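Local coordinates for peridinin-chlorophyll A protein (Amphidinium carterae, PDB 2C9E) that binds peridinin and chlorophyll a and probably serves as a water-soluble antenna capturing blue-green sunlight, at residues A18-W23 with A132-K137; A96-I101 with S147-A152. All coordinates share one frame; numbering follows the deposited sequence.

Contact 1. Residues A18-W23 with A132-K137; sequences AEKFDW and AFEAEK. With PID (peridinin), chain D.
Lys20 NZ is shared by three oxygens: the carboxylate of Glu134, the backbone O of Pro16 and a water. Its salt bridge to Glu134 OE1 is long, 3.3 Å from NZ, and the ammonium comes in above the carboxylate plane, 35° out of it. A water bridges the pair, accepting from Lys20 NZ at 2.9 Å and donating to Glu134 OE2 at 2.6 Å. The two side chains come from opposite directions. Glu134 has CG anti to its backbone N (chi1 -166°) and runs out extended, while Lys20 bends at chi3 and chi4, and its ammonium also hydrogen-bonds Pro16 O on helix 2-18. The bridge thus joins, at the protein surface, the loop after helix 2-18 to the first turn of helix 132-152, two neighbours in the all-helical shell that wraps the pigments. That loop opens with a type I beta turn, Phe21 N bonding back to Ala18 O at 3.0 Å. Trp23 NE1 reaches the same oxygen from the opposite face of its plane, 2.8 Å away with an N-H...O angle of 150°. The turn brings the Phe21 ring against the indole, CD2 lying 3.7 Å above the Trp23 plane over its centre. Both aromatic side chains meet the peridinin polyene: C16 lies over one face of Phe21, offset toward the rim, and Trp23 CZ3 comes obliquely to C18 at 3.5 Å. A leucine in place of Trp23 would probably leave Ala18 O with Phe21 N alone from this loop, and would take away the indole face that Phe21 CD2 rests on, along with its contact with the polyene. Farther along the same pigment, Ala135 CB touches the lactone carbonyl O3 at 3.3 Å.

Contact 2. Residues A96-I101 with S147-A152; sequences ALARMI and SAVRDA. With PID (peridinin), chain F.
Val149, on helix 132-152, packs against Ala98 and Ile101 of helix 87-102 and the lactone end of a peridinin, meeting something with each carbon beyond CA. Its CB lies 3.6 Å from the lactone carbonyl O3 of the pigment. CG1, anti to the backbone N (chi1 175°), packs on the peridinin ring methyl CM2 at 3.5 Å, on the backbone Ala98 O at 3.7 Å, and on Ile101 CG2 at 4.1 Å, the Ile101 and Val149 side chains crossing at a slant. CG2, the other branch, meets O3, Ala98 O and Ala98 CB, the last 3.9 Å away. Protein to protein, the join is purely van der Waals, and the small side chain of Ala98 is consistent with the close approach of the backbones, 6.3 Å between Ala98 CA and Val149 CA. Ile101 CG2 meets both the valine and the ring methyl CM3, and Ile101 CD1 lies 3.4 Å from lactone C12. One turn earlier, Leu97 CD1 touches the polyene carbon C17 at 3.5 Å, which makes this side of helix 87-102 one wall of the peridinin pocket. Around the join, helix 2-18 lays Ile3 on Ala98 and Ala152, helix 106-111 brings Phe109 to Ile101, and helix 60-77 packs on Leu97 and Met100 from the chlorophyll side.

Helix 132-152 is common to both contacts, its first turn serving contact 1 and its last contact 2, so their centres stand 22 Å apart; the nearest atoms are about 10 Å apart and do not touch. Along the chain the order is 18-23, 96-101, 132-137, 147-152, and the two connections therefore cross. One helix is thus tied at one end to the loop that follows helix 2-18 and at the other to helix 87-102, through a polar surface bridge and a buried apolar join respectively. Residues of the segments in each contact line the pocket of a different peridinin.

Contact 1. Residues A18-W23 with A132-K137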
ATOM      1  N   ALA A  18      19.261   2.353   9.480  1.00 23.71           N
ATOM      2  CA  ALA A  18      18.727   1.865   8.208  1.00 24.38           C
ATOM      3  C   ALA A  18      19.761   0.981   7.456  1.00 26.03           C
ATOM      4  O   ALA A  18      19.415  -0.074   6.870  1.00 24.38           O
ATOM      5  CB  ALA A  18      18.336   3.056   7.344  1.00 24.32           C
ATOM      6  N   GLU A  19      21.023   1.415   7.456  1.00 25.26           N
ATOM      7  CA  GLU A  19      22.102   0.654   6.803  1.00 26.42           C
ATOM      8  C   GLU A  19      22.294  -0.749   7.373  1.00 25.34           C
ATOM      9  O   GLU A  19      22.855  -1.601   6.723  1.00 26.02           O
ATOM     10  CB  GLU A  19      23.452   1.369   6.951  1.00 27.44           C
ATOM     11  CG  GLU A  19      23.691   2.514   6.031  1.00 32.14           C
ATOM     12  CD  GLU A  19      25.044   3.166   6.308  1.00 34.53           C
ATOM     13  OE1 GLU A  19      25.282   3.608   7.452  1.00 36.54           O
ATOM     14  OE2 GLU A  19      25.871   3.236   5.385  1.00 36.69           O
ATOM     15  N   LYS A  20      21.869  -0.993   8.598  1.00 24.00           N
ATOM     16  CA  LYS A  20      22.043  -2.309   9.130  1.00 25.53           C
ATOM     17  C   LYS A  20      20.760  -3.158   9.021  1.00 26.27           C
ATOM     18  O   LYS A  20      20.756  -4.329   9.375  1.00 25.63           O
ATOM     19  CB  LYS A  20      22.501  -2.181  10.580  1.00 27.47           C
ATOM     20  CG  LYS A  20      23.876  -1.502  10.669  1.00 31.96           C
ATOM     21  CD  LYS A  20      24.616  -1.720  12.005  1.00 36.66           C
ATOM     22  CE  LYS A  20      24.037  -0.906  13.176  1.00 40.02           C
ATOM     23  NZ  LYS A  20      23.876   0.566  12.877  1.00 41.25           N
ATOM     24  N   PHE A  21      19.696  -2.579   8.462  1.00 25.49           N
ATOM     25  CA  PHE A  21      18.420  -3.278   8.393  1.00 24.94           C
ATOM     26  C   PHE A  21      18.230  -4.124   7.152  1.00 25.68           C
ATOM     27  O   PHE A  21      18.603  -3.733   6.025  1.00 24.73           O
ATOM     28  CB  PHE A  21      17.248  -2.290   8.524  1.00 23.64           C
ATOM     29  CG  PHE A  21      15.944  -2.961   8.889  1.00 24.06           C
ATOM     30  CD1 PHE A  21      15.643  -3.252  10.232  1.00 23.30           C
ATOM     31  CD2 PHE A  21      15.052  -3.360   7.890  1.00 22.89           C
ATOM     32  CE1 PHE A  21      14.488  -3.929  10.572  1.00 23.95           C
ATOM     33  CE2 PHE A  21      13.884  -4.043   8.217  1.00 24.11           C
ATOM     34  CZ  PHE A  21      13.600  -4.329   9.558  1.00 24.29           C
ATOM     35  N   ASP A  22      17.610  -5.288   7.355  1.00 25.65           N
ATOM     36  CA  ASP A  22      17.401  -6.191   6.249  1.00 24.85           C
ATOM     37  C   ASP A  22      16.151  -5.851   5.478  1.00 23.43           C
ATOM     38  O   ASP A  22      15.115  -6.549   5.561  1.00 23.54           O
ATOM     39  CB  ASP A  22      17.373  -7.660   6.702  1.00 26.57           C
ATOM     40  CG  ASP A  22      17.325  -8.649   5.498  1.00 29.04           C
ATOM     41  OD1 ASP A  22      17.489  -8.223   4.317  1.00 26.04           O
ATOM     42  OD2 ASP A  22      17.130  -9.854   5.743  1.00 31.67           O
ATOM     43  N   TRP A  23      16.275  -4.800   4.692  1.00 21.16           N
ATOM     44  CA  TRP A  23      15.176  -4.355   3.858  1.00 22.61           C
ATOM     45  C   TRP A  23      14.643  -5.397   2.906  1.00 23.76           C
ATOM     46  O   TRP A  23      13.438  -5.475   2.694  1.00 23.55           O
ATOM     47  CB  TRP A  23      15.579  -3.128   3.051  1.00 20.53           C
ATOM     48  CG  TRP A  23      15.967  -2.026   3.944  1.00 19.96           C
ATOM     49  CD1 TRP A  23      17.236  -1.622   4.236  1.00 19.28           C
ATOM     50  CD2 TRP A  23      15.095  -1.241   4.765  1.00 20.42           C
ATOM     51  NE1 TRP A  23      17.220  -0.632   5.191  1.00 19.33           N
ATOM     52  CE2 TRP A  23      15.913  -0.383   5.539  1.00 22.98           C
ATOM     53  CE3 TRP A  23      13.702  -1.176   4.926  1.00 21.69           C
ATOM     54  CZ2 TRP A  23      15.380   0.533   6.458  1.00 22.60           C
ATOM     55  CZ3 TRP A  23      13.170  -0.271   5.827  1.00 19.58           C
ATOM     56  CH2 TRP A  23      14.018   0.579   6.585  1.00 24.15           C
ATOM     57  N   ALA A 132      20.590  -0.565  21.018  1.00 26.53           N
ATOM     58  CA  ALA A 132      19.673   0.185  21.853  1.00 27.18           C
ATOM     59  C   ALA A 132      19.923   1.684  22.031  1.00 27.94           C
ATOM     60  O   ALA A 132      18.969   2.468  21.967  1.00 26.70           O
ATOM     61  CB  ALA A 132      19.539  -0.488  23.205  1.00 28.76           C
ATOM     62  N   PHE A 133      21.173   2.095  22.273  1.00 27.67           N
ATOM     63  CA  PHE A 133      21.481   3.506  22.461  1.00 26.48           C
ATOM     64  C   PHE A 133      21.186   4.237  21.143  1.00 27.08           C
ATOM     65  O   PHE A 133      20.701   5.382  21.095  1.00 25.53           O
ATOM     66  CB  PHE A 133      22.977   3.710  22.822  1.00 29.62           C
ATOM     67  CG  PHE A 133      23.343   3.420  24.273  1.00 31.33           C
ATOM     68  CD1 PHE A 133      22.613   3.958  25.332  1.00 33.86           C
ATOM     69  CD2 PHE A 133      24.457   2.623  24.566  1.00 34.32           C
ATOM     70  CE1 PHE A 133      22.988   3.700  26.684  1.00 35.49           C
ATOM     71  CE2 PHE A 133      24.845   2.362  25.896  1.00 34.78           C
ATOM     72  CZ  PHE A 133      24.107   2.901  26.958  1.00 34.76           C
ATOM     73  N   GLU A 134      21.516   3.571  20.056  1.00 25.48           N
ATOM     74  CA  GLU A 134      21.296   4.161  18.757  1.00 26.10           C
ATOM     75  C   GLU A 134      19.794   4.404  18.531  1.00 23.78           C
ATOM     76  O   GLU A 134      19.386   5.515  18.260  1.00 24.28           O
ATOM     77  CB  GLU A 134      21.885   3.242  17.699  1.00 27.84           C
ATOM     78  CG  GLU A 134      22.013   3.871  16.357  1.00 32.59           C
ATOM     79  CD  GLU A 134      23.079   3.171  15.491  1.00 34.21           C
ATOM     80  OE1 GLU A 134      23.435   2.014  15.776  1.00 32.46           O
ATOM     81  OE2 GLU A 134      23.546   3.802  14.506  1.00 37.81           O
ATOM     82  N   ALA A 135      18.962   3.380  18.657  1.00 21.70           N
ATOM     83  CA  ALA A 135      17.513   3.555  18.441  1.00 21.84           C
ATOM     84  C   ALA A 135      16.930   4.632  19.423  1.00 21.87           C
ATOM     85  O   ALA A 135      16.068   5.415  19.055  1.00 20.67           O
ATOM     86  CB  ALA A 135      16.780   2.182  18.648  1.00 19.75           C
ATOM     87  N   GLU A 136      17.407   4.670  20.660  1.00 21.27           N
ATOM     88  CA  GLU A 136      16.869   5.651  21.607  1.00 24.07           C
ATOM     89  C   GLU A 136      17.103   7.068  21.142  1.00 23.56           C
ATOM     90  O   GLU A 136      16.202   7.912  21.205  1.00 24.50           O
ATOM     91  CB  GLU A 136      17.446   5.417  22.991  1.00 25.30           C
ATOM     92  CG  GLU A 136      16.797   4.194  23.631  1.00 32.38           C
ATOM     93  CD  GLU A 136      17.657   3.550  24.721  1.00 36.64           C
ATOM     94  OE1 GLU A 136      18.675   4.180  25.161  1.00 38.03           O
ATOM     95  OE2 GLU A 136      17.306   2.408  25.116  1.00 36.54           O
ATOM     96  N   LYS A 137      18.319   7.315  20.662  1.00 22.72           N
ATOM     97  CA  LYS A 137      18.708   8.603  20.128  1.00 22.05           C
ATOM     98  C   LYS A 137      17.832   8.894  18.881  1.00 20.36           C
ATOM     99  O   LYS A 137      17.346  10.006  18.699  1.00 21.18           O
ATOM    100  CB  LYS A 137      20.209   8.568  19.773  1.00 22.99           C
ATOM    101  CG  LYS A 137      20.736   9.824  19.048  1.00 25.49           C
ATOM    102  CD  LYS A 137      22.245   9.786  18.983  1.00 26.84           C
ATOM    103  CE  LYS A 137      22.703  10.410  17.717  1.00 30.79           C
ATOM    104  NZ  LYS A 137      22.647   9.332  16.637  1.00 32.16           N
TER
HETATM  105  C1  PID D1329      11.130   0.517  21.907  1.00 21.75           C
HETATM  106  C2  PID D1329      11.279   0.610  23.427  1.00 22.84           C
HETATM  107  C3  PID D1329      11.381   2.085  23.825  1.00 25.23           C
HETATM  108  C4  PID D1329      12.629   2.684  23.167  1.00 24.62           C
HETATM  109  C5  PID D1329      12.525   2.770  21.640  1.00 23.98           C
HETATM  110  C6  PID D1329      11.820   1.556  21.014  1.00 23.30           C
HETATM  111  C7  PID D1329      12.233   1.232  19.716  1.00 24.02           C
HETATM  112  C8  PID D1329      11.486   1.376  18.546  1.00 20.60           C
HETATM  113  C9  PID D1329      11.936   1.052  17.262  1.00 26.44           C
HETATM  114  C10 PID D1329      13.180   0.539  16.896  1.00 26.03           C
HETATM  115  C11 PID D1329      11.209   1.161  16.146  1.00 23.63           C
HETATM  116  C12 PID D1329      11.921   0.699  15.116  1.00 24.40           C
HETATM  117  C13 PID D1329      11.387   0.465  13.845  1.00 21.25           C
HETATM  118  C14 PID D1329      12.015  -0.067  12.716  1.00 20.26           C
HETATM  119  C15 PID D1329      11.259  -0.284  11.561  1.00 18.47           C
HETATM  120  C16 PID D1329      11.711  -0.897  10.389  1.00 22.16           C
HETATM  121  C17 PID D1329      10.823  -1.129   9.336  1.00 22.43           C
HETATM  122  C18 PID D1329      11.151  -1.843   8.182  1.00 21.55           C
HETATM  123  C19 PID D1329      10.212  -2.108   7.183  1.00 19.04           C
HETATM  124  C20 PID D1329      10.524  -2.921   6.090  1.00 19.92           C
HETATM  125  C21 PID D1329       9.667  -3.296   5.053  1.00 19.41           C
HETATM  126  C22 PID D1329      10.113  -4.187   4.074  1.00 18.47           C
HETATM  127  C23 PID D1329       9.431  -4.664   3.060  1.00 19.06           C
HETATM  128  C24 PID D1329       8.771  -5.242   2.081  1.00 19.08           C
HETATM  129  C25 PID D1329       8.718  -4.663   0.656  1.00 20.32           C
HETATM  130  C26 PID D1329       7.392  -4.962  -0.055  1.00 17.18           C
HETATM  131  C27 PID D1329       6.962  -6.428   0.047  1.00 21.66           C
HETATM  132  C28 PID D1329       6.798  -6.765   1.534  1.00 19.67           C
HETATM  133  C29 PID D1329       8.104  -6.607   2.324  1.00 20.99           C
HETATM  134  C30 PID D1329       5.270  -7.708  -1.081  1.00 23.06           C
HETATM  135  C31 PID D1329       4.087  -7.758  -2.047  1.00 20.38           C
HETATM  136  CM1 PID D1329      10.895  -0.903  21.390  1.00 19.34           C
HETATM  137  CM2 PID D1329      13.954   2.915  21.110  1.00 24.03           C
HETATM  138  CM3 PID D1329      11.749   4.040  21.279  1.00 24.81           C
HETATM  139  CM4 PID D1329      13.495  -0.460  12.758  1.00 17.56           C
HETATM  140  CM5 PID D1329       8.264  -2.691   4.952  1.00 17.32           C
HETATM  141  CM6 PID D1329       8.899  -3.142   0.660  1.00 14.32           C
HETATM  142  CM7 PID D1329       9.863  -5.297  -0.141  1.00 17.93           C
HETATM  143  CM8 PID D1329       7.777  -6.811   3.807  1.00 19.46           C
HETATM  144  O1  PID D1329      10.405   1.563  21.261  1.00 23.57           O
HETATM  145  O2  PID D1329      11.527   2.173  25.243  1.00 26.44           O
HETATM  146  O3  PID D1329      14.168   0.399  17.621  1.00 26.07           O
HETATM  147  O4  PID D1329      13.165   0.317  15.547  1.00 23.77           O
HETATM  148  O5  PID D1329       9.016  -7.623   1.899  1.00 21.41           O
HETATM  149  O6  PID D1329       5.719  -6.484  -0.681  1.00 22.90           O
HETATM  150  O7  PID D1329       5.829  -8.754  -0.746  1.00 21.92           O
HETATM  151  O   HOH W   1      25.682   2.784  13.524  1.00 30.92           O

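Contact 2. Residues A96-I101 with S147-A152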
ATOM      1  N   ALA A  96       9.885  14.802   2.486  1.00 22.19           N
ATOM      2  CA  ALA A  96       8.635  14.758   1.736  1.00 23.29           C
ATOM      3  C   ALA A  96       7.516  14.147   2.642  1.00 24.34           C
ATOM      4  O   ALA A  96       6.423  14.693   2.748  1.00 24.15           O
ATOM      5  CB  ALA A  96       8.808  13.922   0.473  1.00 22.23           C
ATOM      6  N   LEU A  97       7.802  13.026   3.310  1.00 23.75           N
ATOM      7  CA  LEU A  97       6.791  12.417   4.214  1.00 22.69           C
ATOM      8  C   LEU A  97       6.421  13.377   5.343  1.00 23.27           C
ATOM      9  O   LEU A  97       5.268  13.421   5.786  1.00 26.31           O
ATOM     10  CB  LEU A  97       7.343  11.123   4.853  1.00 21.52           C
ATOM     11  CG  LEU A  97       7.377   9.873   3.972  1.00 19.44           C
ATOM     12  CD1 LEU A  97       8.092   8.740   4.658  1.00 17.82           C
ATOM     13  CD2 LEU A  97       5.933   9.500   3.640  1.00 18.98           C
ATOM     14  N   ALA A  98       7.383  14.144   5.846  1.00 21.92           N
ATOM     15  CA  ALA A  98       7.058  15.025   6.940  1.00 21.83           C
ATOM     16  C   ALA A  98       6.064  16.052   6.465  1.00 21.23           C
ATOM     17  O   ALA A  98       5.120  16.378   7.164  1.00 20.15           O
ATOM     18  CB  ALA A  98       8.372  15.706   7.518  1.00 22.85           C
ATOM     19  N   ARG A  99       6.275  16.551   5.253  1.00 22.87           N
ATOM     20  CA  ARG A  99       5.380  17.547   4.692  1.00 24.32           C
ATOM     21  C   ARG A  99       4.026  16.923   4.353  1.00 25.58           C
ATOM     22  O   ARG A  99       2.976  17.528   4.590  1.00 25.03           O
ATOM     23  CB  ARG A  99       6.055  18.230   3.472  1.00 24.93           C
ATOM     24  CG  ARG A  99       7.240  19.116   3.946  1.00 24.79           C
ATOM     25  CD  ARG A  99       7.906  19.978   2.877  1.00 27.34           C
ATOM     26  NE  ARG A  99       9.140  20.630   3.390  1.00 28.95           N
ATOM     27  CZ  ARG A  99       9.203  21.536   4.375  1.00 27.96           C
ATOM     28  NH1 ARG A  99       8.127  21.973   5.018  1.00 27.59           N
ATOM     29  NH2 ARG A  99      10.376  22.001   4.735  1.00 30.04           N
ATOM     30  N   MET A 100       4.033  15.688   3.848  1.00 23.70           N
ATOM     31  CA  MET A 100       2.767  15.088   3.541  1.00 22.27           C
ATOM     32  C   MET A 100       1.997  14.836   4.839  1.00 23.34           C
ATOM     33  O   MET A 100       0.761  14.971   4.871  1.00 23.18           O
ATOM     34  CB  MET A 100       2.969  13.793   2.762  1.00 21.59           C
ATOM     35  CG  MET A 100       1.677  13.041   2.424  1.00 19.45           C
ATOM     36  SD  MET A 100       2.176  11.341   1.830  1.00 22.26           S
ATOM     37  CE  MET A 100       2.288  10.401   3.451  1.00 19.39           C
ATOM     38  N   ILE A 101       2.690  14.460   5.913  1.00 22.13           N
ATOM     39  CA  ILE A 101       1.965  14.204   7.162  1.00 22.45           C
ATOM     40  C   ILE A 101       1.429  15.507   7.783  1.00 24.55           C
ATOM     41  O   ILE A 101       0.414  15.511   8.514  1.00 23.70           O
ATOM     42  CB  ILE A 101       2.850  13.431   8.194  1.00 20.37           C
ATOM     43  CG1 ILE A 101       3.174  12.061   7.605  1.00 18.58           C
ATOM     44  CG2 ILE A 101       2.133  13.303   9.554  1.00 17.31           C
ATOM     45  CD1 ILE A 101       4.152  11.314   8.360  1.00 16.33           C
ATOM     46  N   SER A 147       6.887  17.023  16.435  1.00 23.72           N
ATOM     47  CA  SER A 147       6.455  18.333  16.934  1.00 26.00           C
ATOM     48  C   SER A 147       6.561  19.414  15.880  1.00 25.52           C
ATOM     49  O   SER A 147       5.724  20.321  15.845  1.00 26.29           O
ATOM     50  CB  SER A 147       7.300  18.785  18.118  1.00 28.51           C
ATOM     51  OG  SER A 147       7.247  17.840  19.160  1.00 32.45           O
ATOM     52  N   ALA A 148       7.606  19.341  15.044  1.00 25.01           N
ATOM     53  CA  ALA A 148       7.783  20.337  13.997  1.00 26.30           C
ATOM     54  C   ALA A 148       6.622  20.175  13.061  1.00 27.44           C
ATOM     55  O   ALA A 148       6.003  21.154  12.684  1.00 28.80           O
ATOM     56  CB  ALA A 148       9.120  20.134  13.236  1.00 26.87           C
ATOM     57  N   VAL A 149       6.321  18.922  12.705  1.00 26.56           N
ATOM     58  CA  VAL A 149       5.194  18.615  11.822  1.00 26.57           C
ATOM     59  C   VAL A 149       3.820  19.031  12.392  1.00 25.87           C
ATOM     60  O   VAL A 149       2.988  19.601  11.684  1.00 24.10           O
ATOM     61  CB  VAL A 149       5.174  17.118  11.493  1.00 25.50           C
ATOM     62  CG1 VAL A 149       3.953  16.790  10.685  1.00 25.61           C
ATOM     63  CG2 VAL A 149       6.455  16.760  10.738  1.00 23.70           C
ATOM     64  N   ARG A 150       3.586  18.720  13.659  1.00 26.79           N
ATOM     65  CA  ARG A 150       2.341  19.080  14.316  1.00 28.66           C
ATOM     66  C   ARG A 150       2.235  20.609  14.255  1.00 29.78           C
ATOM     67  O   ARG A 150       1.240  21.133  13.791  1.00 29.38           O
ATOM     68  CB  ARG A 150       2.369  18.637  15.780  1.00 29.41           C
ATOM     69  CG  ARG A 150       1.057  18.912  16.569  1.00 33.42           C
ATOM     70  CD  ARG A 150       1.323  18.903  18.083  1.00 36.03           C
ATOM     71  NE  ARG A 150       2.366  19.892  18.352  1.00 40.19           N
ATOM     72  CZ  ARG A 150       3.415  19.687  19.140  1.00 41.33           C
ATOM     73  NH1 ARG A 150       3.537  18.518  19.764  1.00 41.12           N
ATOM     74  NH2 ARG A 150       4.389  20.609  19.213  1.00 39.87           N
ATOM     75  N   ASP A 151       3.272  21.318  14.703  1.00 30.22           N
ATOM     76  CA  ASP A 151       3.227  22.773  14.673  1.00 31.57           C
ATOM     77  C   ASP A 151       2.866  23.294  13.275  1.00 31.26           C
ATOM     78  O   ASP A 151       2.088  24.233  13.139  1.00 31.05           O
ATOM     79  CB  ASP A 151       4.561  23.375  15.146  1.00 33.68           C
ATOM     80  CG  ASP A 151       4.787  23.190  16.654  1.00 36.70           C
ATOM     81  OD1 ASP A 151       3.801  22.916  17.376  1.00 38.19           O
ATOM     82  OD2 ASP A 151       5.936  23.324  17.127  1.00 38.77           O
ATOM     83  N   ALA A 152       3.396  22.673  12.232  1.00 29.36           N
ATOM     84  CA  ALA A 152       3.105  23.159  10.901  1.00 29.61           C
ATOM     85  C   ALA A 152       1.814  22.619  10.274  1.00 29.00           C
ATOM     86  O   ALA A 152       1.413  23.056   9.218  1.00 28.88           O
ATOM     87  CB  ALA A 152       4.324  22.887   9.959  1.00 29.49           C
TER
HETATM   88  C1  PID F1331       1.798  12.888  15.944  1.00 22.03           C
HETATM   89  C2  PID F1331       0.890  13.697  16.878  1.00 22.90           C
HETATM   90  C3  PID F1331      -0.301  14.257  16.095  1.00 24.09           C
HETATM   91  C4  PID F1331       0.242  15.186  15.006  1.00 22.27           C
HETATM   92  C5  PID F1331       1.047  14.448  13.930  1.00 23.00           C
HETATM   93  C6  PID F1331       1.929  13.308  14.477  1.00 22.31           C
HETATM   94  C7  PID F1331       3.049  13.003  13.696  1.00 22.50           C
HETATM   95  C8  PID F1331       3.416  11.738  13.230  1.00 21.72           C
HETATM   96  C9  PID F1331       4.527  11.470  12.423  1.00 22.43           C
HETATM   97  C10 PID F1331       5.462  12.373  11.929  1.00 24.68           C
HETATM   98  C11 PID F1331       4.848  10.287  11.894  1.00 23.94           C
HETATM   99  C12 PID F1331       5.917  10.418  11.100  1.00 23.98           C
HETATM  100  C13 PID F1331       6.514   9.386  10.375  1.00 23.11           C
HETATM  101  C14 PID F1331       7.621   9.477   9.528  1.00 23.64           C
HETATM  102  C15 PID F1331       8.078   8.329   8.875  1.00 23.07           C
HETATM  103  C16 PID F1331       9.152   8.262   7.987  1.00 19.62           C
HETATM  104  C17 PID F1331       9.521   7.067   7.370  1.00 18.95           C
HETATM  105  C18 PID F1331      10.570   7.002   6.453  1.00 16.53           C
HETATM  106  C19 PID F1331      10.963   5.839   5.793  1.00 16.34           C
HETATM  107  C20 PID F1331      11.998   5.896   4.857  1.00 16.52           C
HETATM  108  C21 PID F1331      12.468   4.829   4.090  1.00 17.27           C
HETATM  109  C22 PID F1331      13.490   5.043   3.164  1.00 16.69           C
HETATM  110  C23 PID F1331      13.946   4.087   2.399  1.00 17.43           C
HETATM  111  C24 PID F1331      14.331   3.132   1.592  1.00 17.70           C
HETATM  112  C25 PID F1331      13.641   2.863   0.246  1.00 17.30           C
HETATM  113  C26 PID F1331      13.145   1.412   0.244  1.00 17.56           C
HETATM  114  C27 PID F1331      14.240   0.406   0.618  1.00 19.05           C
HETATM  115  C28 PID F1331      14.921   0.751   1.950  1.00 18.81           C
HETATM  116  C29 PID F1331      15.472   2.182   1.965  1.00 19.22           C
HETATM  117  C30 PID F1331      13.371  -1.609  -0.303  1.00 21.15           C
HETATM  118  C31 PID F1331      12.798  -3.019  -0.151  1.00 19.20           C
HETATM  119  CM1 PID F1331       2.971  12.212  16.657  1.00 22.74           C
HETATM  120  CM2 PID F1331       1.890  15.511  13.218  1.00 20.10           C
HETATM  121  CM3 PID F1331       0.034  13.897  12.924  1.00 21.87           C
HETATM  122  CM4 PID F1331       8.323  10.819   9.299  1.00 22.57           C
HETATM  123  CM5 PID F1331      11.853   3.430   4.219  1.00 16.02           C
HETATM  124  CM6 PID F1331      12.413   3.759   0.061  1.00 19.16           C
HETATM  125  CM7 PID F1331      14.604   3.123  -0.914  1.00 18.91           C
HETATM  126  CM8 PID F1331      16.022   2.515   3.355  1.00 17.87           C
HETATM  127  O1  PID F1331       1.173  12.152  14.888  1.00 20.65           O
HETATM  128  O2  PID F1331      -1.158  15.013  16.958  1.00 27.21           O
HETATM  129  O3  PID F1331       5.495  13.579  12.164  1.00 26.72           O
HETATM  130  O4  PID F1331       6.333  11.720  11.102  1.00 23.78           O
HETATM  131  O5  PID F1331      16.487   2.323   0.961  1.00 19.78           O
HETATM  132  O6  PID F1331      13.601  -0.866   0.815  1.00 21.13           O
HETATM  133  O7  PID F1331      13.680  -1.188  -1.416  1.00 24.10           O